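Side-chain contact in lysozyme (Asticcacaulis excentricus, PDB 6H9D), which belongs to the phage lysozyme family as the muramidase domain of SpmX, a protein tied to cell morphogenesis and stalk synthesis, and probably acts on peptidoglycan: residues Y130-A133 with P134-R137. Residues are numbered along the deposited sequence; the frame is centred on the assembly and turned at random.
Sequences YVLA and PLIR
Leu132 and Leu135 lie side by side and point the same way, with CD1 of Leu132 pressed to 3.4 Å from CD1 of Leu135, tighter than usual for two methyls. Both have CG anti to the carbonyl carbon and an extended chi2 (175° and -175°), and the two branches end alongside each other. Val131 and Ile136 meet differently, crossing at about a right angle: CG2 of Val131, anti to its own backbone N, touches CD1 of Ile136 at 3.8 Å. Between these two apolar pairs the backbone makes the first turn of a helix. Leu132, the N-cap residue, offers its carbonyl O to two amides, N of Ile136 at 3.2 Å in the carbonyl plane and, weakly, N of Leu135 at 2.9 Å. The next bond, from N of Arg137 to O of Ala133 at 3.2 Å, is straighter (165°), and CG of Arg137 packs beside the same oxygen. Pro134, with no N-H to give, suits this first turn. The contact is a surface one, where strand 128-131 of the hairpin with strand 122-125 runs into helix 133-146; Leu132 also touches Ala123, and Leu135 and Ile136 both reach Thr121 just before the hairpin.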
# COMPACT_ATOMS: atom_id res chain seq x y z
N TYR A 130 -18.52 -0.27 -8.84
CA TYR A 130 -17.82 0.12 -10.05
C TYR A 130 -16.38 -0.39 -9.98
O TYR A 130 -15.71 -0.24 -8.95
CB TYR A 130 -17.84 1.64 -10.21
CG TYR A 130 -19.19 2.21 -10.55
CD1 TYR A 130 -20.11 2.50 -9.55
CD2 TYR A 130 -19.56 2.44 -11.86
CE1 TYR A 130 -21.36 3.03 -9.86
CE2 TYR A 130 -20.80 2.97 -12.18
CZ TYR A 130 -21.69 3.28 -11.17
OH TYR A 130 -22.91 3.81 -11.47
N VAL A 131 -15.95 -1.07 -11.03
CA VAL A 131 -14.56 -1.58 -11.12
C VAL A 131 -13.69 -0.37 -11.38
O VAL A 131 -14.10 0.47 -12.16
CB VAL A 131 -14.41 -2.59 -12.26
CG1 VAL A 131 -14.46 -1.87 -13.59
CG2 VAL A 131 -13.12 -3.37 -12.15
N LEU A 132 -12.56 -0.28 -10.68
CA LEU A 132 -11.62 0.85 -10.89
C LEU A 132 -10.46 0.35 -11.75
O LEU A 132 -9.69 -0.48 -11.29
CB LEU A 132 -11.18 1.40 -9.54
CG LEU A 132 -12.29 1.93 -8.65
CD1 LEU A 132 -11.76 2.35 -7.29
CD2 LEU A 132 -13.00 3.09 -9.30
N ALA A 133 -10.36 0.87 -12.96
CA ALA A 133 -9.29 0.49 -13.90
C ALA A 133 -7.93 0.61 -13.22
O ALA A 133 -7.14 -0.31 -13.32
CB ALA A 133 -9.38 1.33 -15.14
N PRO A 134 -7.61 1.71 -12.51
CA PRO A 134 -6.34 1.82 -11.81
C PRO A 134 -6.05 0.68 -10.81
O PRO A 134 -4.94 0.33 -10.67
CB PRO A 134 -6.45 3.15 -11.07
CG PRO A 134 -7.36 3.94 -11.96
CD PRO A 134 -8.38 2.94 -12.41
N LEU A 135 -7.08 0.17 -10.14
CA LEU A 135 -6.88 -0.91 -9.16
C LEU A 135 -6.59 -2.22 -9.90
O LEU A 135 -5.84 -3.01 -9.38
CB LEU A 135 -8.10 -0.97 -8.24
CG LEU A 135 -8.28 0.24 -7.32
CD1 LEU A 135 -9.44 0.04 -6.37
CD2 LEU A 135 -7.01 0.54 -6.55
N ILE A 136 -7.16 -2.40 -11.08
CA ILE A 136 -6.85 -3.62 -11.89
C ILE A 136 -5.35 -3.59 -12.19
O ILE A 136 -4.69 -4.58 -12.02
CB ILE A 136 -7.67 -3.67 -13.19
CG1 ILE A 136 -9.17 -3.68 -12.94
CG2 ILE A 136 -7.23 -4.85 -14.04
CD1 ILE A 136 -9.66 -4.91 -12.27
N ARG A 137 -4.85 -2.44 -12.62
CA ARG A 137 -3.42 -2.26 -12.92
C ARG A 137 -2.59 -2.48 -11.65
O ARG A 137 -1.62 -3.21 -11.69
CB ARG A 137 -3.18 -0.87 -13.50
CG ARG A 137 -3.85 -0.61 -14.84
CD ARG A 137 -3.42 0.70 -15.49
NE ARG A 137 -2.00 0.77 -15.78
CZ ARG A 137 -1.36 1.84 -16.24
NH1 ARG A 137 -1.97 3.00 -16.36
NH2 ARG A 137 -0.10 1.73 -16.59